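Local coordinates for allantoicase (Saccharomyces cerevisiae, PDB 1O59), which catalyses the hydrolysis of allantoate to (S)-ureidoglycolate and urea, a step of allantoin degradation that lets yeast use purines as a secondary nitrogen source, at residues D36-K41 with I98-A103; G82-R87 with A115-N120; D224-S229 with E247-R252; A260-G265 with S335-T340; D277-R282 with G319-H324. All coordinates share one frame; numbering follows the deposited sequence.

Interaction 1: D36-K41 with I98-A103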
# COMPACT_ATOMS: atom_id res chain seq x y z
N ASP A 36 -2.81 -0.85 0.73
CA ASP A 36 -2.81 -0.53 2.18
C ASP A 36 -3.01 0.98 2.39
O ASP A 36 -2.05 1.79 2.36
CB ASP A 36 -1.53 -1.03 2.84
CG ASP A 36 -1.43 -0.65 4.30
OD1 ASP A 36 -2.49 -0.40 4.93
OD2 ASP A 36 -0.31 -0.58 4.89
N VAL A 37 -4.27 1.34 2.63
CA VAL A 37 -4.67 2.73 2.65
C VAL A 37 -4.30 3.42 3.97
O VAL A 37 -4.45 4.63 4.07
CB VAL A 37 -6.18 2.90 2.39
CG1 VAL A 37 -6.55 2.43 0.98
CG2 VAL A 37 -7.01 2.16 3.47
N ILE A 38 -3.85 2.64 4.97
CA ILE A 38 -3.39 3.19 6.25
C ILE A 38 -1.88 3.18 6.44
O ILE A 38 -1.39 3.67 7.47
CB ILE A 38 -4.04 2.49 7.46
CG1 ILE A 38 -3.62 1.02 7.55
CG2 ILE A 38 -5.54 2.64 7.37
CD1 ILE A 38 -4.26 0.24 8.67
N GLY A 39 -1.15 2.61 5.47
CA GLY A 39 0.32 2.62 5.52
C GLY A 39 0.85 4.04 5.58
O GLY A 39 0.36 4.91 4.87
N SER A 40 1.86 4.25 6.44
CA SER A 40 2.54 5.54 6.55
C SER A 40 3.21 6.01 5.26
O SER A 40 3.40 7.21 5.05
CB SER A 40 3.60 5.47 7.63
OG SER A 40 4.61 4.56 7.26
N LYS A 41 3.56 5.06 4.41
CA LYS A 41 4.25 5.35 3.15
C LYS A 41 3.36 5.98 2.08
O LYS A 41 3.91 6.49 1.10
CB LYS A 41 4.91 4.10 2.57
CG LYS A 41 3.97 3.06 1.96
CD LYS A 41 4.81 1.88 1.49
CE LYS A 41 4.05 0.88 0.67
NZ LYS A 41 5.00 -0.23 0.31
N ILE A 98 -6.85 5.74 12.95
CA ILE A 98 -5.90 6.01 11.87
C ILE A 98 -6.59 6.64 10.68
O ILE A 98 -7.59 6.11 10.17
CB ILE A 98 -5.20 4.73 11.39
CG1 ILE A 98 -4.53 3.99 12.56
CG2 ILE A 98 -4.10 5.08 10.40
CD1 ILE A 98 -4.35 2.52 12.31
N LYS A 99 -6.05 7.78 10.25
CA LYS A 99 -6.52 8.45 9.09
C LYS A 99 -5.79 7.86 7.89
O LYS A 99 -4.57 7.67 7.93
CB LYS A 99 -6.25 9.93 9.20
CG LYS A 99 -6.93 10.71 8.13
CD LYS A 99 -6.90 12.19 8.36
CE LYS A 99 -7.56 12.89 7.12
NZ LYS A 99 -7.30 14.37 7.06
N MSE A 100 -6.52 7.54 6.83
CA MSE A 100 -5.89 7.03 5.61
C MSE A 100 -5.04 8.11 4.96
O MSE A 100 -5.27 9.31 5.13
CB MSE A 100 -6.93 6.60 4.56
CG MSE A 100 -7.88 5.52 5.01
SE MSE A 100 -9.27 5.25 3.69
CE MSE A 100 -10.25 4.18 4.70
N GLY A 101 -4.10 7.66 4.14
CA GLY A 101 -3.28 8.58 3.37
C GLY A 101 -3.96 8.94 2.08
O GLY A 101 -3.66 9.95 1.50
N VAL A 102 -4.86 8.09 1.61
CA VAL A 102 -5.74 8.43 0.49
C VAL A 102 -6.99 9.14 1.01
O VAL A 102 -7.29 9.10 2.20
CB VAL A 102 -6.15 7.18 -0.28
CG1 VAL A 102 -4.91 6.53 -0.84
CG2 VAL A 102 -6.94 6.20 0.61
N ALA A 103 -7.71 9.79 0.12
CA ALA A 103 -8.89 10.58 0.47
C ALA A 103 -10.09 9.77 1.00
O ALA A 103 -10.87 10.29 1.82
CB ALA A 103 -9.32 11.38 -0.74
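Val37 meets Met100, Gly101 and Val102, and Ile38 meets Ile98, where the loop between strands 35-36 and 45-49 lies against the end of strand 94-99. The loop starts with a type I beta turn from Asp36 to Gly39. At its head, Asp36 OD1 takes a weak bond from the backbone N of Ile38. The same oxygen also accepts from Leu192 N of strand 186-196, which ties the turn to a second sheet. Val37 carries most of the contact. Its carbonyl O accepts from Gly101 N at 3.1 Å, met nearly along the C=O axis. Its side chain runs beside that of Met100, a selenomethionine, pointing the same way. Val37 CG2 lies 3.8 Å from both CG and SE of Met100. The other branch, Val37 CG1, meets Val102 CG2 at 3.8 Å, the two side chains crossing at about a right angle. Ile38 comes next. Its CB lies 3.9 Å from Ile98 CG2, and these two side chains also cross at about a right angle. CG2 of Ile98 stands anti to the backbone N, and this branch does the touching. Ile38 also packs on Phe190 and Leu192 of strand 186-196 and on Ile177 of strand 176-182. The contact thus joins the sheet of strands 35-36 and 186-196 to the sheet of strand 94-99. Apart from the Val37 carbonyl bond, apolar side chains meet, so close packing rather than charge holds the turn here.

Interaction 2: G82-R87 with A115-N120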
# COMPACT_ATOMS: atom_id res chain seq x y z
N GLY A 82 6.29 -2.49 17.43
CA GLY A 82 4.86 -2.70 17.53
C GLY A 82 4.13 -1.80 18.48
O GLY A 82 4.70 -0.92 19.12
N TRP A 83 2.84 -2.03 18.55
CA TRP A 83 1.98 -1.36 19.50
C TRP A 83 1.73 -2.32 20.65
O TRP A 83 1.31 -3.45 20.42
CB TRP A 83 0.65 -1.02 18.83
CG TRP A 83 -0.36 -0.40 19.73
CD1 TRP A 83 -0.14 0.54 20.68
CD2 TRP A 83 -1.75 -0.67 19.76
NE1 TRP A 83 -1.30 0.89 21.29
CE2 TRP A 83 -2.32 0.17 20.74
CE3 TRP A 83 -2.60 -1.54 19.03
CZ2 TRP A 83 -3.72 0.18 21.03
CZ3 TRP A 83 -3.99 -1.53 19.31
CH2 TRP A 83 -4.53 -0.68 20.31
N GLU A 84 2.04 -1.90 21.87
CA GLU A 84 1.74 -2.71 23.02
C GLU A 84 1.27 -1.87 24.20
O GLU A 84 1.90 -0.86 24.56
CB GLU A 84 2.93 -3.59 23.43
CG GLU A 84 2.57 -4.55 24.56
CD GLU A 84 3.76 -5.24 25.18
OE1 GLU A 84 4.90 -5.02 24.70
OE2 GLU A 84 3.54 -6.04 26.14
N THR A 85 0.16 -2.30 24.81
CA THR A 85 -0.50 -1.54 25.86
C THR A 85 -0.27 -2.13 27.22
O THR A 85 0.20 -3.25 27.35
CB THR A 85 -2.01 -1.46 25.60
OG1 THR A 85 -2.60 -2.78 25.49
CG2 THR A 85 -2.26 -0.72 24.24
N ARG A 86 -0.58 -1.35 28.24
CA ARG A 86 -0.43 -1.81 29.61
C ARG A 86 -1.38 -2.98 29.87
O ARG A 86 -2.35 -3.20 29.14
CB ARG A 86 -0.70 -0.68 30.60
CG ARG A 86 -2.02 0.07 30.37
CD ARG A 86 -3.28 -0.54 30.96
NE ARG A 86 -4.41 0.10 30.30
CZ ARG A 86 -4.80 -0.17 29.07
NH1 ARG A 86 -4.23 -1.12 28.34
NH2 ARG A 86 -5.79 0.53 28.55
N ARG A 87 -1.09 -3.72 30.92
CA ARG A 87 -1.92 -4.84 31.29
C ARG A 87 -3.19 -4.43 32.03
O ARG A 87 -3.31 -3.33 32.59
CB ARG A 87 -1.15 -5.77 32.22
CG ARG A 87 0.14 -6.35 31.69
CD ARG A 87 0.57 -7.61 32.52
NE ARG A 87 1.88 -8.15 32.14
CZ ARG A 87 2.41 -9.22 32.67
NH1 ARG A 87 1.75 -9.93 33.58
NH2 ARG A 87 3.62 -9.59 32.28
N ALA A 115 3.70 -10.44 15.28
CA ALA A 115 5.13 -10.83 15.35
C ALA A 115 5.84 -10.49 16.65
O ALA A 115 5.84 -9.33 17.10
CB ALA A 115 5.90 -10.21 14.19
N PHE A 116 6.45 -11.52 17.24
CA PHE A 116 7.23 -11.42 18.48
C PHE A 116 6.41 -11.19 19.76
O PHE A 116 6.99 -11.11 20.85
CB PHE A 116 8.37 -10.38 18.38
CG PHE A 116 9.24 -10.56 17.18
CD1 PHE A 116 10.05 -11.67 17.06
CD2 PHE A 116 9.23 -9.63 16.14
CE1 PHE A 116 10.84 -11.84 15.93
CE2 PHE A 116 10.01 -9.79 15.02
CZ PHE A 116 10.82 -10.88 14.91
N PHE A 117 5.09 -11.05 19.63
CA PHE A 117 4.22 -11.08 20.81
C PHE A 117 3.78 -12.53 20.93
O PHE A 117 2.88 -12.98 20.24
CB PHE A 117 3.05 -10.11 20.66
CG PHE A 117 3.49 -8.69 20.52
CD1 PHE A 117 3.99 -8.00 21.62
CD2 PHE A 117 3.43 -8.06 19.29
CE1 PHE A 117 4.40 -6.68 21.51
CE2 PHE A 117 3.85 -6.72 19.16
CZ PHE A 117 4.33 -6.03 20.29
N ASN A 118 4.52 -13.28 21.76
CA ASN A 118 4.33 -14.71 21.90
C ASN A 118 3.59 -14.99 23.19
O ASN A 118 4.14 -15.55 24.10
CB ASN A 118 5.68 -15.47 21.83
CG ASN A 118 5.52 -16.90 21.31
OD1 ASN A 118 4.92 -17.14 20.26
ND2 ASN A 118 6.09 -17.87 22.03
N GLY A 119 2.33 -14.58 23.26
CA GLY A 119 1.46 -14.88 24.40
C GLY A 119 0.75 -13.62 24.85
O GLY A 119 -0.43 -13.66 25.23
N ASN A 120 1.46 -12.50 24.78
CA ASN A 120 0.90 -11.20 25.09
C ASN A 120 0.34 -10.53 23.81
O ASN A 120 0.05 -9.33 23.81
CB ASN A 120 1.93 -10.31 25.79
CG ASN A 120 3.17 -10.04 24.94
OD1 ASN A 120 3.55 -10.87 24.11
ND2 ASN A 120 3.81 -8.89 25.15
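Glu84 and Phe117 make the packed part of this contact. The aromatic CE1 atom of Phe117 lies 3.9 Å from Glu84 CB and 3.6 Å from Glu84 OE1. That oxygen sits at the ring edge, near the ring plane, and the carboxylate is turned 75° from the ring. Phe117 CG stands anti to its own carbonyl carbon, beside the backbone N. Gly82 CA also lies at the ring edge, 4.4 Å from Phe117 CZ. A side chain at Gly82 would run into the ring, for a CB there would clash with Phe117 CE2. The ring further stacks with Tyr80, whose hydroxyl is hydrogen-bonded to Phe116 O. Short strand 83-84 pairs with strand 186-196 in an antiparallel sheet of the first allantoicase repeat. Residues 115-120 form part of the loop between strands 105-113 and 124-130, so the contact sets this loop beside the sheet's short strand. Trp83 turns the other way, with NE1 bonded to Asp51 O. Toward Asn120, which is partly exposed, the packing gives way to one polar link. Asn120 ND2 donates to Glu84 OE2 at 3.0 Å, with a bent N-H...O angle of 136°. The oxygen lies near the Asn120 amide plane, but the donor reaches it from above the carboxylate plane. Carboxylate and amide planes are 80° apart. Beyond this bond the loop at 118-119 is exposed to solvent.

Interaction 3: D224-S229 with E247-R252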
# COMPACT_ATOMS: atom_id res chain seq x y z
N ASP A 224 10.08 -9.29 -10.61
CA ASP A 224 10.93 -9.53 -9.45
C ASP A 224 10.78 -8.28 -8.57
O ASP A 224 10.52 -7.20 -9.09
CB ASP A 224 12.40 -9.68 -9.95
CG ASP A 224 13.46 -9.87 -8.82
OD1 ASP A 224 13.44 -10.99 -8.24
OD2 ASP A 224 14.35 -9.01 -8.50
N GLN A 225 10.89 -8.46 -7.26
CA GLN A 225 10.99 -7.37 -6.28
C GLN A 225 12.06 -7.82 -5.34
O GLN A 225 11.81 -8.65 -4.51
CB GLN A 225 9.73 -7.26 -5.42
CG GLN A 225 8.51 -6.72 -6.06
CD GLN A 225 7.34 -6.61 -5.10
OE1 GLN A 225 6.56 -5.67 -5.21
NE2 GLN A 225 7.19 -7.58 -4.18
N HIS A 226 13.27 -7.32 -5.43
CA HIS A 226 14.28 -7.80 -4.49
C HIS A 226 14.22 -6.91 -3.27
O HIS A 226 13.99 -7.40 -2.17
CB HIS A 226 15.64 -7.78 -5.14
CG HIS A 226 16.75 -8.14 -4.21
ND1 HIS A 226 17.82 -7.30 -3.98
CD2 HIS A 226 16.94 -9.24 -3.45
CE1 HIS A 226 18.63 -7.88 -3.10
NE2 HIS A 226 18.12 -9.05 -2.76
N PHE A 227 14.39 -5.60 -3.48
CA PHE A 227 14.37 -4.63 -2.42
C PHE A 227 13.30 -3.58 -2.76
O PHE A 227 13.11 -3.20 -3.91
CB PHE A 227 15.75 -3.99 -2.37
CG PHE A 227 16.07 -3.27 -1.08
CD1 PHE A 227 16.50 -1.94 -1.11
CD2 PHE A 227 16.00 -3.92 0.14
CE1 PHE A 227 16.83 -1.28 0.07
CE2 PHE A 227 16.31 -3.26 1.32
CZ PHE A 227 16.73 -1.93 1.28
N GLY A 228 12.55 -3.14 -1.76
CA GLY A 228 11.28 -2.41 -2.00
C GLY A 228 10.22 -3.27 -2.71
O GLY A 228 10.23 -4.50 -2.63
N SER A 229 9.29 -2.62 -3.39
CA SER A 229 8.18 -3.30 -4.02
C SER A 229 7.61 -2.42 -5.08
O SER A 229 7.80 -1.18 -5.06
CB SER A 229 7.10 -3.64 -3.01
OG SER A 229 6.74 -2.51 -2.23
N GLU A 247 13.20 -2.20 -6.64
CA GLU A 247 14.52 -2.60 -7.04
C GLU A 247 14.57 -4.10 -7.25
O GLU A 247 13.99 -4.88 -6.48
CB GLU A 247 15.55 -2.22 -6.00
CG GLU A 247 16.97 -2.33 -6.51
CD GLU A 247 17.90 -3.08 -5.57
OE1 GLU A 247 17.71 -4.31 -5.34
OE2 GLU A 247 18.82 -2.40 -5.05
N THR A 248 15.29 -4.48 -8.30
CA THR A 248 15.46 -5.87 -8.64
C THR A 248 16.91 -6.27 -8.51
O THR A 248 17.78 -5.43 -8.42
CB THR A 248 14.94 -6.12 -10.06
OG1 THR A 248 15.71 -5.35 -10.99
CG2 THR A 248 13.50 -5.60 -10.19
N LYS A 249 17.13 -7.57 -8.50
CA LYS A 249 18.43 -8.18 -8.37
C LYS A 249 19.32 -7.88 -9.56
O LYS A 249 18.84 -7.62 -10.67
CB LYS A 249 18.28 -9.70 -8.26
CG LYS A 249 17.81 -10.18 -6.90
CD LYS A 249 16.90 -11.46 -6.97
CE LYS A 249 15.55 -11.29 -6.11
NZ LYS A 249 14.58 -12.48 -6.19
N ARG A 250 20.64 -7.94 -9.32
CA ARG A 250 21.61 -7.97 -10.39
C ARG A 250 21.43 -9.29 -11.17
O ARG A 250 21.62 -10.38 -10.63
CB ARG A 250 23.02 -7.82 -9.82
CG ARG A 250 24.02 -7.19 -10.75
CD ARG A 250 25.42 -7.18 -10.18
NE ARG A 250 25.56 -6.20 -9.11
CZ ARG A 250 26.50 -5.24 -9.05
NH1 ARG A 250 27.43 -5.10 -9.98
NH2 ARG A 250 26.50 -4.42 -8.00
N SER A 251 21.01 -9.17 -12.44
CA SER A 251 20.83 -10.27 -13.38
C SER A 251 22.02 -10.44 -14.33
O SER A 251 22.79 -9.52 -14.53
CB SER A 251 19.60 -10.01 -14.23
OG SER A 251 19.91 -9.11 -15.29
N ARG A 252 22.13 -11.60 -14.96
CA ARG A 252 23.29 -11.90 -15.79
C ARG A 252 22.97 -12.42 -17.17
O ARG A 252 23.83 -12.35 -18.05
CB ARG A 252 24.17 -12.94 -15.11
CG ARG A 252 24.71 -12.50 -13.77
CD ARG A 252 25.57 -11.24 -13.80
NE ARG A 252 26.26 -11.05 -12.53
CZ ARG A 252 26.90 -9.94 -12.16
NH1 ARG A 252 26.93 -8.87 -12.95
NH2 ARG A 252 27.52 -9.90 -10.99
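A short antiparallel beta bridge, Phe227 with Glu247, joins these segments at the surface of the second allantoicase repeat. It is a hydrogen-bonded pair. Glu247 O accepts from two donors, His226 N at 2.8 Å and Phe227 N at 3.1 Å, the first in the carbonyl plane and the second above it. The return bond from Glu247 N to Phe227 O is weak. His226 and Glu247 side chains run side by side, pointing the same way. Their ring and carboxylate are nearly coplanar, and His226 ND1 donates to Glu247 OE1 at 3.3 Å, nearly straight at 166°. Lys249 crosses His226 at about a right angle and lays CG over one face of the ring, 3.9 Å from its centroid, a CH-pi contact. The lysine chain bends at chi2 and chi3. Its NZ meets the syn lone pair of Asp224 OD1 in a salt bridge of 2.8 Å. The other oxygen, Asp224 OD2, accepts from Lys249 N at 3.1 Å, so both carboxylate oxygens are gripped by one residue. Thr248 OG1 is held elsewhere, by Asp258 and Gly345. The whole is a single antiparallel bridge between short strands 227-228 and 246-247 of a mainly beta repeat, finished at the surface by side-chain links.

Interaction 4: A260-G265 with S335-T340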
# COMPACT_ATOMS: atom_id res chain seq x y z
N ALA A 260 7.17 -4.11 -14.57
CA ALA A 260 6.11 -3.86 -13.63
C ALA A 260 4.91 -3.40 -14.42
O ALA A 260 5.03 -2.49 -15.22
CB ALA A 260 6.55 -2.78 -12.64
N VAL A 261 3.77 -4.06 -14.21
CA VAL A 261 2.50 -3.64 -14.80
C VAL A 261 1.67 -2.83 -13.81
O VAL A 261 1.43 -3.25 -12.67
CB VAL A 261 1.65 -4.81 -15.29
CG1 VAL A 261 0.33 -4.30 -15.83
CG2 VAL A 261 2.38 -5.59 -16.38
N ILE A 262 1.19 -1.68 -14.29
CA ILE A 262 0.40 -0.80 -13.46
C ILE A 262 -0.97 -0.55 -14.06
O ILE A 262 -1.07 -0.16 -15.21
CB ILE A 262 1.19 0.49 -13.22
CG1 ILE A 262 2.34 0.17 -12.24
CG2 ILE A 262 0.31 1.60 -12.63
CD1 ILE A 262 3.62 0.70 -12.73
N GLN A 263 -2.03 -0.83 -13.29
CA GLN A 263 -3.35 -0.40 -13.67
C GLN A 263 -3.50 1.06 -13.27
O GLN A 263 -3.32 1.41 -12.10
CB GLN A 263 -4.43 -1.23 -13.00
CG GLN A 263 -5.82 -0.89 -13.49
CD GLN A 263 -6.83 -1.98 -13.26
OE1 GLN A 263 -6.54 -3.13 -13.38
NE2 GLN A 263 -8.03 -1.60 -12.94
N LEU A 264 -3.82 1.89 -14.25
CA LEU A 264 -4.07 3.30 -14.06
C LEU A 264 -5.38 3.50 -13.32
O LEU A 264 -6.26 2.63 -13.33
CB LEU A 264 -4.15 4.01 -15.41
CG LEU A 264 -2.92 3.92 -16.35
CD1 LEU A 264 -3.16 4.72 -17.66
CD2 LEU A 264 -1.65 4.39 -15.64
N GLY A 265 -5.51 4.67 -12.68
CA GLY A 265 -6.68 4.98 -11.88
C GLY A 265 -7.94 5.10 -12.70
O GLY A 265 -9.04 5.00 -12.17
N SER A 335 -5.40 1.47 -20.33
CA SER A 335 -5.88 1.14 -19.00
C SER A 335 -4.75 0.75 -18.08
O SER A 335 -4.88 0.85 -16.86
CB SER A 335 -6.85 -0.04 -19.11
OG SER A 335 -6.21 -1.13 -19.75
N HIS A 336 -3.67 0.25 -18.68
CA HIS A 336 -2.50 -0.25 -17.97
C HIS A 336 -1.26 0.28 -18.65
O HIS A 336 -1.29 0.58 -19.85
CB HIS A 336 -2.46 -1.77 -18.04
CG HIS A 336 -3.60 -2.41 -17.33
ND1 HIS A 336 -4.88 -2.40 -17.82
CD2 HIS A 336 -3.67 -3.05 -16.13
CE1 HIS A 336 -5.68 -3.02 -16.97
NE2 HIS A 336 -4.97 -3.42 -15.94
N VAL A 337 -0.19 0.43 -17.87
CA VAL A 337 1.14 0.68 -18.41
C VAL A 337 2.12 -0.38 -17.91
O VAL A 337 1.95 -0.97 -16.86
CB VAL A 337 1.66 2.12 -18.08
CG1 VAL A 337 0.73 3.17 -18.65
CG2 VAL A 337 1.86 2.34 -16.58
N LYS A 338 3.14 -0.65 -18.71
CA LYS A 338 4.19 -1.61 -18.34
C LYS A 338 5.48 -0.83 -18.38
O LYS A 338 5.80 -0.22 -19.38
CB LYS A 338 4.22 -2.82 -19.31
CG LYS A 338 5.33 -3.85 -19.06
CD LYS A 338 5.05 -5.27 -19.73
CE LYS A 338 5.13 -5.30 -21.24
NZ LYS A 338 4.32 -6.41 -21.83
N LEU A 339 6.20 -0.83 -17.27
CA LEU A 339 7.51 -0.20 -17.19
C LEU A 339 8.50 -1.33 -17.25
O LEU A 339 8.36 -2.30 -16.54
CB LEU A 339 7.65 0.60 -15.88
CG LEU A 339 9.09 0.97 -15.46
CD1 LEU A 339 9.76 1.95 -16.45
CD2 LEU A 339 9.10 1.54 -14.01
N THR A 340 9.48 -1.21 -18.12
CA THR A 340 10.46 -2.25 -18.35
C THR A 340 11.78 -1.59 -18.05
O THR A 340 12.04 -0.47 -18.54
CB THR A 340 10.41 -2.76 -19.80
OG1 THR A 340 9.13 -3.36 -20.12
CG2 THR A 340 11.42 -3.89 -20.03
O HOH W 1 -7.37 1.62 -15.73
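Strands 258-263 and 336-342 are neighbours inside an antiparallel five-stranded sheet of the second allantoicase repeat. Ala260 with Leu339 and Ile262 with Val337 are hydrogen-bonded pairs. Ile262 N donates to Val337 O at 2.8 Å, nearly straight at 173°. Val261 with Lys338 and Gln263 with His336 are non-hydrogen-bonded pairs. On the face of Ile262, its CB meets Val337 CG2 at 3.9 Å. Leu264 CD2 packs 4.0 Å from Val337 CG1. On the other face, His336 NE2 makes a weak bond of 3.0 Å to Gln263 OE1, with amide and ring planes 68° apart. That oxygen also accepts from Lys33 NZ. His336 ND1 pairs with Ser335 OG at 2.7 Å in the ring plane, so both ring nitrogens have partners. An alanine at His336 would probably leave Ser335 OG and Gln263 OE1 without this mate and open a gap beside Gln263 CB. Leu264 N donates to Ser335 O at 3.0 Å, extending the ladder past the strand end. One water bridges Leu264 O and Ser335 O. Ser335 and His336 both face Cys294 on the adjoining strand 288-294, a classic beta bulge at the end of a regular antiparallel ladder.

Interaction 5: D277-R282 with G319-H324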
# COMPACT_ATOMS: atom_id res chain seq x y z
N ASP A 277 11.52 8.10 -12.38
CA ASP A 277 12.37 8.69 -11.36
C ASP A 277 13.25 7.65 -10.69
O ASP A 277 12.75 6.70 -10.06
CB ASP A 277 11.47 9.33 -10.31
CG ASP A 277 12.21 10.22 -9.35
OD1 ASP A 277 13.47 10.35 -9.38
OD2 ASP A 277 11.55 10.87 -8.53
N THR A 278 14.56 7.83 -10.82
CA THR A 278 15.55 6.94 -10.20
C THR A 278 16.18 7.54 -8.94
O THR A 278 17.28 7.19 -8.57
CB THR A 278 16.65 6.63 -11.21
OG1 THR A 278 17.18 7.85 -11.76
CG2 THR A 278 16.07 5.87 -12.42
N ALA A 279 15.48 8.47 -8.29
CA ALA A 279 15.89 9.07 -7.02
C ALA A 279 16.53 8.02 -6.10
O ALA A 279 15.96 6.94 -5.90
CB ALA A 279 14.70 9.75 -6.31
N HIS A 280 17.71 8.36 -5.59
CA HIS A 280 18.51 7.50 -4.68
C HIS A 280 19.14 6.26 -5.26
O HIS A 280 20.05 5.73 -4.63
CB HIS A 280 17.78 7.15 -3.38
CG HIS A 280 17.13 8.34 -2.75
ND1 HIS A 280 17.85 9.42 -2.30
CD2 HIS A 280 15.83 8.66 -2.58
CE1 HIS A 280 17.02 10.34 -1.83
NE2 HIS A 280 15.78 9.89 -1.97
N PHE A 281 18.75 5.84 -6.46
CA PHE A 281 19.44 4.73 -7.13
C PHE A 281 20.63 5.24 -7.93
O PHE A 281 20.50 5.78 -9.03
CB PHE A 281 18.48 3.93 -7.98
CG PHE A 281 17.38 3.32 -7.19
CD1 PHE A 281 17.60 2.16 -6.46
CD2 PHE A 281 16.14 3.96 -7.08
CE1 PHE A 281 16.59 1.60 -5.68
CE2 PHE A 281 15.10 3.40 -6.31
CZ PHE A 281 15.32 2.22 -5.61
N ARG A 282 21.81 5.05 -7.35
CA ARG A 282 23.01 5.76 -7.79
C ARG A 282 24.03 4.83 -8.42
O ARG A 282 24.74 5.25 -9.34
CB ARG A 282 23.64 6.53 -6.63
CG ARG A 282 22.97 7.83 -6.42
CD ARG A 282 23.15 8.45 -5.05
NE ARG A 282 22.49 9.76 -4.98
CZ ARG A 282 22.04 10.33 -3.86
NH1 ARG A 282 22.13 9.70 -2.68
NH2 ARG A 282 21.47 11.54 -3.89
N GLY A 319 19.69 7.51 -16.05
CA GLY A 319 20.76 8.07 -15.24
C GLY A 319 20.42 7.86 -13.79
O GLY A 319 19.30 7.44 -13.45
N PRO A 320 21.38 8.15 -12.92
CA PRO A 320 21.19 7.98 -11.50
C PRO A 320 20.38 9.11 -10.96
O PRO A 320 20.59 10.28 -11.34
CB PRO A 320 22.61 8.08 -10.93
CG PRO A 320 23.37 8.89 -11.87
CD PRO A 320 22.73 8.66 -13.22
N ASP A 321 19.45 8.78 -10.08
CA ASP A 321 18.96 9.75 -9.12
C ASP A 321 18.21 10.90 -9.75
O ASP A 321 18.30 12.03 -9.25
CB ASP A 321 20.17 10.30 -8.39
CG ASP A 321 19.81 11.02 -7.14
OD1 ASP A 321 18.70 10.76 -6.57
OD2 ASP A 321 20.58 11.90 -6.67
N LYS A 322 17.48 10.64 -10.84
CA LYS A 322 16.84 11.75 -11.55
C LYS A 322 15.46 11.40 -12.07
O LYS A 322 15.12 10.23 -12.31
CB LYS A 322 17.72 12.27 -12.70
CG LYS A 322 17.81 11.39 -13.91
CD LYS A 322 18.49 12.08 -15.13
CE LYS A 322 17.54 13.11 -15.81
NZ LYS A 322 17.83 13.41 -17.29
N GLU A 323 14.67 12.47 -12.23
CA GLU A 323 13.40 12.42 -12.89
C GLU A 323 13.64 12.56 -14.38
O GLU A 323 14.07 13.61 -14.87
CB GLU A 323 12.50 13.53 -12.39
CG GLU A 323 12.17 13.50 -10.91
CD GLU A 323 11.10 14.53 -10.56
OE1 GLU A 323 9.90 14.22 -10.75
OE2 GLU A 323 11.45 15.67 -10.11
N HIS A 324 13.38 11.47 -15.10
CA HIS A 324 13.40 11.45 -16.57
C HIS A 324 12.00 11.74 -17.08
O HIS A 324 11.07 11.04 -16.73
CB HIS A 324 13.85 10.09 -17.09
CG HIS A 324 15.17 9.63 -16.54
ND1 HIS A 324 15.28 9.02 -15.31
CD2 HIS A 324 16.41 9.66 -17.07
CE1 HIS A 324 16.55 8.71 -15.10
NE2 HIS A 324 17.26 9.08 -16.15
O HOH W 2 8.69 12.09 -8.58
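Thr278 and Asp321 hold together two loop ends, a type II beta turn from Thr278 to Phe281 and the bend that leads into strand 323-331. Asp277 and Glu323 form an antiparallel non-hydrogen-bonded pair where strands 270-277 and 323-331 of the second allantoicase repeat adjoin. The hydrogen bonds centre on Thr278. Its N donates to Lys322 O. Its OG1 lies between the backbone N and the carbonyl carbon (chi1 53°). There it donates to Gly319 O at 2.7 Å and accepts from Lys322 N at 3.0 Å, the latter almost straight at 178°. Asp277 OD1 takes Ala279 N at 3.0 Å, which makes an Asx turn, and also binds Arg238. Asp321 OD1 accepts His280 N at 2.8 Å from above the carboxylate plane, securing the middle of the beta turn. Charged groups meet at two places. Arg282 runs beside Asp321, pointing the same way, and its NH2 makes a salt bridge of 2.9 Å to Asp321 OD2. The guanidinium and carboxylate planes are 79° apart. An alanine at Asp321 would probably leave Arg282 without this charged mate and His280 N without its acceptor, so the arginine side chain could turn more freely. Like charges also approach, for Asp277 OD2 lies 4.3 Å from Glu323 OE1. One water donates to both oxygens and is likely to ease their repulsion. Among the van der Waals contacts, Pro320 packs its CB against Phe281 O, and His324 turns its ring edge to Thr278, with CE1 3.5 Å from OG1.

How the interactions relate
Interactions 1 and 4 are buried and rest largely on apolar side chains and backbone bonds; interaction 4 is a regular strand ladder, whereas interaction 1 sets a turn against a strand end. Interaction 2 is also buried but lies far out, with one polar link on its partly exposed side. Interaction 3 is at the surface and interaction 5 partly buried, and both add salt bridges. These two reach the same sheet and touch through Glu247 CB and Phe281 CE1. Interaction 4 belongs to the other sheet of that repeat; strands 323-331 and 336-342, used by interactions 5 and 4, are consecutive. Interactions 1 and 3 touch where Lys41 meets Ser229.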